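Local coordinates for protein cytosolic IMP-GMP specific 5'-nucleotidase (PDB 4OHF) that probably hydrolyses nucleoside 5'-monophosphates such as IMP and GMP in a magnesium-dependent reaction, and binds GMP, at residues 305-310 against 421-426; 248-252 against 281-285; 57-62 against 138-142. All coordinates share one frame; numbering follows the deposited sequence.

Contact 1 (305-310 against 421-426). With 5GP (guanosine-5'-monophosphate), chain E.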
loop_
_atom_site.group_PDB
_atom_site.type_symbol
_atom_site.label_atom_id
_atom_site.label_comp_id
_atom_site.label_asym_id
_atom_site.label_seq_id
_atom_site.Cartn_x
_atom_site.Cartn_y
_atom_site.Cartn_z
ATOM N N ILE B 305 23.465 -5.829 -0.743
ATOM C CA ILE B 305 22.394 -4.858 -0.973
ATOM C C ILE B 305 21.422 -4.788 0.182
ATOM O O ILE B 305 20.826 -5.794 0.557
ATOM C CB ILE B 305 21.581 -5.171 -2.248
ATOM C CG1 ILE B 305 22.384 -4.808 -3.495
ATOM C CG2 ILE B 305 20.294 -4.361 -2.259
ATOM C CD1 ILE B 305 23.594 -5.643 -3.696
ATOM N N TYR B 306 21.251 -3.587 0.729
ATOM C CA TYR B 306 20.344 -3.354 1.863
ATOM C C TYR B 306 18.861 -3.416 1.503
ATOM O O TYR B 306 18.175 -2.390 1.474
ATOM C CB TYR B 306 20.651 -1.992 2.511
ATOM C CG TYR B 306 21.934 -1.989 3.303
ATOM C CD1 TYR B 306 22.010 -2.646 4.528
ATOM C CD2 TYR B 306 23.096 -1.404 2.792
ATOM C CE1 TYR B 306 23.207 -2.735 5.226
ATOM C CE2 TYR B 306 24.310 -1.489 3.485
ATOM C CZ TYR B 306 24.350 -2.162 4.703
ATOM O OH TYR B 306 25.528 -2.299 5.397
ATOM N N GLY B 307 18.367 -4.617 1.235
ATOM C CA GLY B 307 16.969 -4.768 0.901
ATOM C C GLY B 307 16.497 -3.870 -0.224
ATOM O O GLY B 307 16.982 -3.985 -1.354
ATOM N N ASP B 308 15.562 -2.968 0.081
ATOM C CA ASP B 308 14.999 -2.069 -0.929
ATOM C C ASP B 308 15.942 -0.976 -1.417
ATOM O O ASP B 308 16.247 -0.025 -0.695
ATOM C CB ASP B 308 13.712 -1.429 -0.413
ATOM C CG ASP B 308 13.039 -0.557 -1.461
ATOM O OD1 ASP B 308 12.837 -1.039 -2.598
ATOM O OD2 ASP B 308 12.707 0.607 -1.150
ATOM N N ILE B 309 16.369 -1.121 -2.669
ATOM C CA ILE B 309 17.291 -0.194 -3.306
ATOM C C ILE B 309 16.659 1.176 -3.535
ATOM O O ILE B 309 17.326 2.201 -3.445
ATOM C CB ILE B 309 17.771 -0.767 -4.664
ATOM C CG1 ILE B 309 18.250 -2.213 -4.479
ATOM C CG2 ILE B 309 18.891 0.086 -5.229
ATOM C CD1 ILE B 309 18.751 -2.879 -5.753
ATOM N N LEU B 310 15.366 1.186 -3.825
ATOM C CA LEU B 310 14.640 2.426 -4.085
ATOM C C LEU B 310 14.525 3.335 -2.861
ATOM O O LEU B 310 14.956 4.491 -2.894
ATOM C CB LEU B 310 13.243 2.095 -4.638
ATOM C CG LEU B 310 12.264 3.208 -5.056
ATOM C CD1 LEU B 310 11.457 3.685 -3.837
ATOM C CD2 LEU B 310 13.026 4.363 -5.727
ATOM N N TYR B 421 20.721 -7.490 -11.658
ATOM C CA TYR B 421 19.962 -6.247 -11.706
ATOM C C TYR B 421 20.193 -5.434 -10.431
ATOM O O TYR B 421 20.441 -4.231 -10.490
ATOM C CB TYR B 421 18.453 -6.528 -11.894
ATOM C CG TYR B 421 17.559 -5.585 -11.101
ATOM C CD1 TYR B 421 16.986 -5.982 -9.888
ATOM C CD2 TYR B 421 17.373 -4.257 -11.510
ATOM C CE1 TYR B 421 16.260 -5.078 -9.093
ATOM C CE2 TYR B 421 16.649 -3.346 -10.725
ATOM C CZ TYR B 421 16.100 -3.758 -9.523
ATOM O OH TYR B 421 15.414 -2.841 -8.755
ATOM N N GLN B 422 20.101 -6.096 -9.282
ATOM C CA GLN B 422 20.302 -5.430 -8.000
ATOM C C GLN B 422 21.660 -4.756 -7.956
ATOM O O GLN B 422 21.777 -3.583 -7.581
ATOM C CB GLN B 422 20.200 -6.426 -6.854
ATOM C CG GLN B 422 18.795 -6.831 -6.477
ATOM C CD GLN B 422 18.792 -7.694 -5.222
ATOM O OE1 GLN B 422 19.069 -8.899 -5.276
ATOM N NE2 GLN B 422 18.510 -7.074 -4.076
ATOM N N VAL B 423 22.695 -5.509 -8.320
ATOM C CA VAL B 423 24.044 -4.954 -8.335
ATOM C C VAL B 423 24.083 -3.727 -9.251
ATOM O O VAL B 423 24.603 -2.676 -8.886
ATOM C CB VAL B 423 25.071 -5.997 -8.827
ATOM C CG1 VAL B 423 26.376 -5.322 -9.204
ATOM C CG2 VAL B 423 25.323 -7.005 -7.730
ATOM N N ASP B 424 23.511 -3.869 -10.440
ATOM C CA ASP B 424 23.491 -2.778 -11.386
ATOM C C ASP B 424 22.736 -1.550 -10.869
ATOM O O ASP B 424 23.153 -0.424 -11.119
ATOM C CB ASP B 424 22.867 -3.243 -12.706
ATOM C CG ASP B 424 22.983 -2.199 -13.806
ATOM O OD1 ASP B 424 24.108 -1.701 -14.030
ATOM O OD2 ASP B 424 21.960 -1.873 -14.449
ATOM N N ARG B 425 21.634 -1.756 -10.149
ATOM C CA ARG B 425 20.838 -0.630 -9.666
ATOM C C ARG B 425 21.403 0.044 -8.419
ATOM O O ARG B 425 21.232 1.248 -8.216
ATOM C CB ARG B 425 19.401 -1.074 -9.388
ATOM C CG ARG B 425 18.438 0.077 -9.118
ATOM C CD ARG B 425 17.182 -0.404 -8.413
ATOM N NE ARG B 425 15.973 0.324 -8.815
ATOM C CZ ARG B 425 15.837 1.647 -8.770
ATOM N NH1 ARG B 425 16.842 2.421 -8.341
ATOM N NH2 ARG B 425 14.684 2.191 -9.139
ATOM N N PHE B 426 22.090 -0.729 -7.592
ATOM C CA PHE B 426 22.645 -0.195 -6.368
ATOM C C PHE B 426 24.084 0.278 -6.463
ATOM O O PHE B 426 24.450 1.248 -5.814
ATOM C CB PHE B 426 22.513 -1.239 -5.253
ATOM C CG PHE B 426 23.208 -0.861 -3.974
ATOM C CD1 PHE B 426 24.581 -1.067 -3.819
ATOM C CD2 PHE B 426 22.496 -0.299 -2.918
ATOM C CE1 PHE B 426 25.225 -0.716 -2.629
ATOM C CE2 PHE B 426 23.128 0.055 -1.726
ATOM C CZ PHE B 426 24.491 -0.152 -1.581
HETATM P P 5GP E . 8.190 -0.009 -11.250
HETATM O O1P 5GP E . 8.010 1.160 -10.339
HETATM O O2P 5GP E . 9.300 0.221 -12.249
HETATM O O3P 5GP E . 6.906 -0.379 -11.985
HETATM O "O5'" 5GP E . 8.527 -1.315 -10.372
HETATM C "C5'" 5GP E . 9.675 -1.368 -9.521
HETATM C "C4'" 5GP E . 10.518 -2.607 -9.810
HETATM O "O4'" 5GP E . 10.972 -2.789 -11.156
HETATM C "C3'" 5GP E . 11.807 -2.766 -8.975
HETATM O "O3'" 5GP E . 11.581 -2.857 -7.532
HETATM C "C2'" 5GP E . 12.377 -4.019 -9.604
HETATM O "O2'" 5GP E . 11.925 -5.205 -8.851
HETATM C "C1'" 5GP E . 11.864 -3.953 -11.074
HETATM N N9 5GP E . 12.988 -3.810 -12.102
HETATM C C8 5GP E . 13.741 -4.778 -12.659
HETATM N N7 5GP E . 14.644 -4.260 -13.539
HETATM C C5 5GP E . 14.443 -2.913 -13.533
HETATM C C6 5GP E . 15.028 -1.809 -14.208
HETATM O O6 5GP E . 15.961 -2.005 -15.024
HETATM N N1 5GP E . 14.561 -0.529 -13.955
HETATM C C2 5GP E . 13.556 -0.295 -13.077
HETATM N N2 5GP E . 13.119 0.969 -12.852
HETATM N N3 5GP E . 12.964 -1.352 -12.400
HETATM C C4 5GP E . 13.396 -2.642 -12.625
#

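Contact 2 (248-252 against 281-285)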
loop_
_atom_site.group_PDB
_atom_site.type_symbol
_atom_site.label_atom_id
_atom_site.label_comp_id
_atom_site.label_asym_id
_atom_site.label_seq_id
_atom_site.Cartn_x
_atom_site.Cartn_y
_atom_site.Cartn_z
ATOM N N PRO B 248 20.083 -0.704 7.147
ATOM C CA PRO B 248 20.046 0.427 6.224
ATOM C C PRO B 248 19.449 1.700 6.807
ATOM O O PRO B 248 19.666 2.797 6.270
ATOM C CB PRO B 248 19.207 -0.110 5.075
ATOM C CG PRO B 248 18.204 -0.955 5.804
ATOM C CD PRO B 248 19.064 -1.706 6.800
ATOM N N ARG B 249 18.695 1.563 7.892
ATOM C CA ARG B 249 18.046 2.720 8.501
ATOM C C ARG B 249 18.976 3.895 8.732
ATOM O O ARG B 249 18.529 5.045 8.723
ATOM C CB ARG B 249 17.333 2.327 9.800
ATOM C CG ARG B 249 15.990 1.658 9.552
ATOM C CD ARG B 249 15.129 1.604 10.800
ATOM N NE ARG B 249 15.630 0.641 11.762
ATOM C CZ ARG B 249 14.974 0.264 12.854
ATOM N NH1 ARG B 249 15.524 -0.633 13.670
ATOM N NH2 ARG B 249 13.779 0.777 13.129
ATOM N N PHE B 250 20.262 3.634 8.935
ATOM C CA PHE B 250 21.197 4.736 9.122
ATOM C C PHE B 250 21.117 5.697 7.921
ATOM O O PHE B 250 21.209 6.914 8.070
ATOM C CB PHE B 250 22.631 4.232 9.218
ATOM C CG PHE B 250 23.667 5.337 9.192
ATOM C CD1 PHE B 250 24.200 5.852 10.381
ATOM C CD2 PHE B 250 24.094 5.882 7.983
ATOM C CE1 PHE B 250 25.140 6.887 10.365
ATOM C CE2 PHE B 250 25.024 6.910 7.954
ATOM C CZ PHE B 250 25.550 7.418 9.156
ATOM N N PHE B 251 20.966 5.133 6.731
ATOM C CA PHE B 251 20.905 5.910 5.508
ATOM C C PHE B 251 19.634 6.737 5.324
ATOM O O PHE B 251 19.702 7.861 4.853
ATOM C CB PHE B 251 21.073 4.984 4.300
ATOM C CG PHE B 251 22.392 4.288 4.254
ATOM C CD1 PHE B 251 22.481 2.916 4.470
ATOM C CD2 PHE B 251 23.557 5.004 4.011
ATOM C CE1 PHE B 251 23.713 2.268 4.444
ATOM C CE2 PHE B 251 24.789 4.372 3.984
ATOM C CZ PHE B 251 24.869 2.997 4.200
ATOM N N TYR B 252 18.480 6.195 5.700
ATOM C CA TYR B 252 17.234 6.925 5.488
ATOM C C TYR B 252 16.432 7.330 6.716
ATOM O O TYR B 252 15.537 8.173 6.616
ATOM C CB TYR B 252 16.320 6.128 4.545
ATOM C CG TYR B 252 15.977 4.740 5.041
ATOM C CD1 TYR B 252 16.563 3.607 4.464
ATOM C CD2 TYR B 252 15.057 4.557 6.068
ATOM C CE1 TYR B 252 16.234 2.324 4.896
ATOM C CE2 TYR B 252 14.719 3.272 6.513
ATOM C CZ TYR B 252 15.315 2.163 5.918
ATOM O OH TYR B 252 14.994 0.899 6.347
ATOM N N GLY B 281 25.377 4.512 16.271
ATOM C CA GLY B 281 24.125 4.910 15.636
ATOM C C GLY B 281 24.275 6.004 14.581
ATOM O O GLY B 281 25.145 5.925 13.700
ATOM N N GLY B 282 23.428 7.029 14.662
ATOM C CA GLY B 282 23.501 8.131 13.713
ATOM C C GLY B 282 22.630 7.975 12.472
ATOM O O GLY B 282 21.882 6.999 12.311
ATOM N N ASN B 283 22.724 8.957 11.584
ATOM C CA ASN B 283 21.961 8.932 10.346
ATOM C C ASN B 283 22.716 9.753 9.311
ATOM O O ASN B 283 23.358 10.753 9.646
ATOM C CB ASN B 283 20.528 9.476 10.566
ATOM C CG ASN B 283 20.492 10.961 10.921
ATOM O OD1 ASN B 283 20.779 11.826 10.092
ATOM N ND2 ASN B 283 20.136 11.258 12.162
ATOM N N ALA B 284 22.654 9.309 8.060
ATOM C CA ALA B 284 23.357 9.969 6.960
ATOM C C ALA B 284 23.072 11.452 6.834
ATOM O O ALA B 284 23.981 12.243 6.591
ATOM C CB ALA B 284 23.027 9.286 5.652
ATOM N N LYS B 285 21.805 11.817 6.976
ATOM C CA LYS B 285 21.392 13.207 6.871
ATOM C C LYS B 285 22.269 14.116 7.738
ATOM O O LYS B 285 22.930 15.027 7.231
ATOM C CB LYS B 285 19.926 13.330 7.290
ATOM C CG LYS B 285 19.384 14.752 7.356
ATOM C CD LYS B 285 19.152 15.353 5.984
ATOM C CE LYS B 285 17.779 16.040 5.905
ATOM N NZ LYS B 285 17.544 17.021 7.008
HETATM O O HOH W 1 18.918 6.811 11.226
#

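Contact 3 (57-62 against 138-142)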
loop_
_atom_site.group_PDB
_atom_site.type_symbol
_atom_site.label_atom_id
_atom_site.label_comp_id
_atom_site.label_asym_id
_atom_site.label_seq_id
_atom_site.Cartn_x
_atom_site.Cartn_y
_atom_site.Cartn_z
ATOM N N GLU B 57 16.507 -34.628 14.411
ATOM C CA GLU B 57 17.149 -35.026 13.169
ATOM C C GLU B 57 17.956 -33.906 12.492
ATOM O O GLU B 57 18.967 -34.173 11.841
ATOM C CB GLU B 57 16.082 -35.568 12.209
ATOM C CG GLU B 57 16.628 -36.373 11.043
ATOM C CD GLU B 57 17.437 -37.582 11.495
ATOM O OE1 GLU B 57 18.475 -37.389 12.165
ATOM O OE2 GLU B 57 17.039 -38.726 11.182
ATOM N N ILE B 58 17.526 -32.655 12.656
ATOM C CA ILE B 58 18.220 -31.533 12.028
ATOM C C ILE B 58 19.684 -31.395 12.441
ATOM O O ILE B 58 20.521 -30.960 11.646
ATOM C CB ILE B 58 17.521 -30.186 12.313
ATOM C CG1 ILE B 58 17.699 -29.793 13.775
ATOM C CG2 ILE B 58 16.050 -30.282 11.988
ATOM C CD1 ILE B 58 17.207 -28.398 14.080
ATOM N N LYS B 59 19.998 -31.753 13.681
ATOM C CA LYS B 59 21.372 -31.650 14.161
ATOM C C LYS B 59 22.298 -32.461 13.257
ATOM O O LYS B 59 23.502 -32.215 13.202
ATOM C CB LYS B 59 21.475 -32.178 15.595
ATOM C CG LYS B 59 20.538 -31.510 16.590
ATOM C CD LYS B 59 20.624 -32.178 17.964
ATOM C CE LYS B 59 19.617 -31.590 18.940
ATOM N NZ LYS B 59 19.636 -32.295 20.252
ATOM N N LYS B 60 21.726 -33.423 12.544
ATOM C CA LYS B 60 22.493 -34.289 11.654
ATOM C C LYS B 60 22.787 -33.638 10.292
ATOM O O LYS B 60 23.687 -34.069 9.568
ATOM C CB LYS B 60 21.727 -35.598 11.453
ATOM C CG LYS B 60 22.578 -36.857 11.527
ATOM C CD LYS B 60 21.701 -38.114 11.542
ATOM C CE LYS B 60 22.539 -39.378 11.665
ATOM N NZ LYS B 60 23.490 -39.524 10.524
ATOM N N PHE B 61 22.025 -32.602 9.952
ATOM C CA PHE B 61 22.194 -31.893 8.684
ATOM C C PHE B 61 23.643 -31.519 8.380
ATOM O O PHE B 61 24.344 -30.960 9.220
ATOM C CB PHE B 61 21.334 -30.622 8.671
ATOM C CG PHE B 61 19.866 -30.879 8.453
ATOM C CD1 PHE B 61 18.956 -29.824 8.478
ATOM C CD2 PHE B 61 19.390 -32.166 8.210
ATOM C CE1 PHE B 61 17.598 -30.044 8.265
ATOM C CE2 PHE B 61 18.042 -32.393 7.999
ATOM C CZ PHE B 61 17.143 -31.327 8.026
ATOM N N LYS B 62 24.079 -31.825 7.164
ATOM C CA LYS B 62 25.441 -31.526 6.741
ATOM C C LYS B 62 25.463 -30.283 5.867
ATOM O O LYS B 62 24.596 -30.096 5.015
ATOM C CB LYS B 62 26.034 -32.716 5.975
ATOM C CG LYS B 62 27.207 -33.384 6.678
ATOM C CD LYS B 62 26.833 -33.793 8.097
ATOM C CE LYS B 62 28.040 -34.286 8.887
ATOM N NZ LYS B 62 27.674 -34.601 10.305
ATOM N N GLN B 138 17.059 -28.002 3.234
ATOM C CA GLN B 138 17.059 -29.245 3.999
ATOM C C GLN B 138 15.867 -29.331 4.938
ATOM O O GLN B 138 15.269 -30.392 5.088
ATOM C CB GLN B 138 18.360 -29.362 4.782
ATOM C CG GLN B 138 19.581 -29.459 3.883
ATOM C CD GLN B 138 20.873 -29.204 4.635
ATOM O OE1 GLN B 138 20.943 -28.288 5.462
ATOM N NE2 GLN B 138 21.904 -29.994 4.345
ATOM N N LEU B 139 15.518 -28.210 5.559
ATOM C CA LEU B 139 14.401 -28.185 6.480
ATOM C C LEU B 139 13.111 -28.632 5.800
ATOM O O LEU B 139 12.393 -29.479 6.335
ATOM C CB LEU B 139 14.232 -26.790 7.081
ATOM C CG LEU B 139 15.384 -26.336 7.981
ATOM C CD1 LEU B 139 15.045 -24.997 8.619
ATOM C CD2 LEU B 139 15.636 -27.382 9.060
ATOM N N VAL B 140 12.812 -28.089 4.621
ATOM C CA VAL B 140 11.591 -28.477 3.927
ATOM C C VAL B 140 11.677 -29.942 3.496
ATOM O O VAL B 140 10.664 -30.641 3.453
ATOM C CB VAL B 140 11.302 -27.581 2.692
ATOM C CG1 VAL B 140 11.333 -26.104 3.084
ATOM C CG2 VAL B 140 12.280 -27.866 1.609
ATOM N N ASP B 141 12.882 -30.411 3.183
ATOM C CA ASP B 141 13.064 -31.806 2.797
ATOM C C ASP B 141 12.614 -32.735 3.917
ATOM O O ASP B 141 12.075 -33.818 3.667
ATOM C CB ASP B 141 14.530 -32.095 2.507
ATOM C CG ASP B 141 14.912 -31.770 1.088
ATOM O OD1 ASP B 141 16.052 -32.106 0.687
ATOM O OD2 ASP B 141 14.071 -31.179 0.377
ATOM N N LEU B 142 12.861 -32.295 5.149
ATOM C CA LEU B 142 12.522 -33.038 6.361
ATOM C C LEU B 142 11.039 -32.852 6.683
ATOM O O LEU B 142 10.370 -33.784 7.134
ATOM C CB LEU B 142 13.392 -32.531 7.522
ATOM C CG LEU B 142 13.697 -33.420 8.731
ATOM C CD1 LEU B 142 12.486 -33.502 9.620
ATOM C CD2 LEU B 142 14.147 -34.800 8.257
#

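Contact 1 (305-310 against 421-426)
Ile-309 and Ile-305 face Gln-422, Arg-425 and Phe-426, and what joins the two segments is van der Waals packing, with no hydrogen bond across them. In Ile-309 the two branches divide the work. CG2, anti to the backbone N, lies 3.6 Å from Arg-425 CD and also comes up to the Phe-426 ring at its edge, near the ring plane. The longer branch is extended (chi2 180°), which brings Ile-309 CD1 up to the helix backbone, 3.6 Å from Gln-422 O. Ile-305 CG1 sits 4.0 Å from Phe-426 CB as the two side chains run past each other in opposite directions, and Ile-305 CG2 rests 3.7 Å from Gln-422 NE2.

In the HAD-like core, segment 305-310 is the turn that follows the magnesium ligand Asp-303 at the end of strand 298-302; it enters helix 309-315, which leads on to the adjacent parallel strand 319-323. Leu-322 of that strand touches Ile-305 and Phe-426 together. Asp-308 N-caps the helix through OD2 to Arg-311 N.

GMP lies beyond Tyr-421 and Arg-425. It places C8 over one face of the ring of Tyr-421, a GMP-binding residue, 3.7 Å above the ring plane and off toward the rim, while Tyr-421 OH reaches the ribose at C2' (3.4 Å). That hydroxyl also lies at the edge of the Arg-425 guanidinium, in its plane. GMP is hydrogen-bonded to Arg-86 of the second subunit, so the nucleotide bridges two chains, consistent with an effector site.

Contact 2 (248-252 against 281-285)
Phe-250 lays its ring against the turn Gly-281 to Ala-284, while its backbone carbonyl takes the hydrogen bond that ties the segments together: Ala-284 N donates to Phe-250 O at 2.8 Å, with an N-H...O angle of 162°. With CG anti to the backbone N (chi1 171°), the Phe-250 ring swings across to the turn. One face then takes the peptide between Asn-283 and Ala-284, with Ala-284 N 3.4 Å above the ring plane and displaced toward the rim. Gly-281 O sits at the ring edge, in plane, 3.5 Å from Phe-250 CD1. The ring also meets a methyl group, Ala-284 CB, at 3.9 Å from Phe-250 CE2.

Asn-283 CA also approaches Phe-250 O (3.1 Å) in a CA-H...O contact, secondary to the N-H bond. Asn-283 CB still touches Phe-250 O, but the amide serves other partners. Its CG stands between the backbone N and the carbonyl carbon (chi1 66°), a conformation that directs OD1 to Lys-286 N, while ND2 goes to Leu-255 O. A water oxygen lies 3.1 Å from Arg-249 O and also donates to Gly-282 O. Phe-251, by contrast, points its ring into the core against Tyr-300, Leu-208 and Leu-312, and Arg-249 runs out to a salt bridge with Asp-253 of the third subunit.

In the HAD-like core, the short, weakly bonded helix 249-252 thus docks on a strand-to-helix turn: strand 277-281 ends at Gly-281, Gly-282 follows, both with positive phi, and Asn-283 is the N-cap of helix 284-290.

Contact 3 (57-62 against 138-142)
Within the region inserted between strands 19-22 and 204-208 of the core, the position of a HAD cap domain, Phe-61 wedges the 3-10 turn and loop after helix 33-51 against helix 129-143. Both faces of its ring are covered: Ile-58 CA, from its own turn, lies over the centre of one, and Gln-138 CB sits nearer the rim of the other in a CH-pi contact, 3.9 Å from the centroid. Leucines close the rim in the ring plane, with Leu-139 CD2 beside Phe-61 CE1 and Leu-142 CB 4.0 Å from Phe-61 CZ. Leu-139 CD2 also touches Ile-58 CG2 at 4.1 Å, and at the outer margin the Glu-57 and Leu-142 side chains cross at about a right angle, Glu-57 CG touching Leu-142 CD2.

Gln-138 supplies a methylene to the ring and an amide to the polar bonds. Its CG is anti to the carbonyl carbon (chi1 -64°) and the chain beyond is extended, so that the amide lies alongside the Phe-61 CB end of the ring, its plane 34° from the ring. There OE1 is hydrogen-bonded to Tyr-41 OH of helix 33-51, and Gln-138 NE2 donates to Lys-62 O at 2.8 Å, the acceptor lying only 5° out of the amide plane.

In the fold
Contacts 1 and 2 are buried and belong to the same HAD-like core. Their centres are about 17 Å apart, yet they meet directly: Tyr-306 of contact 1 packs on Pro-248 and Phe-251 of contact 2, and helix 309-315, which starts in contact 1, also receives side chains from contact 2. Contact 3 is only partly buried, about 32 Å from contact 1 and about 38 Å from contact 2 between centres, in the inserted region and away from the metal and nucleotide sites. Aliphatic branches carry contact 1, a backbone hydrogen bond beside a phenyl ring laid on a glycine turn contact 2, and a phenylalanine ring among leucines plus one side-chain amide bond contact 3. Other subunits reach contacts 1 and 2, but not 3.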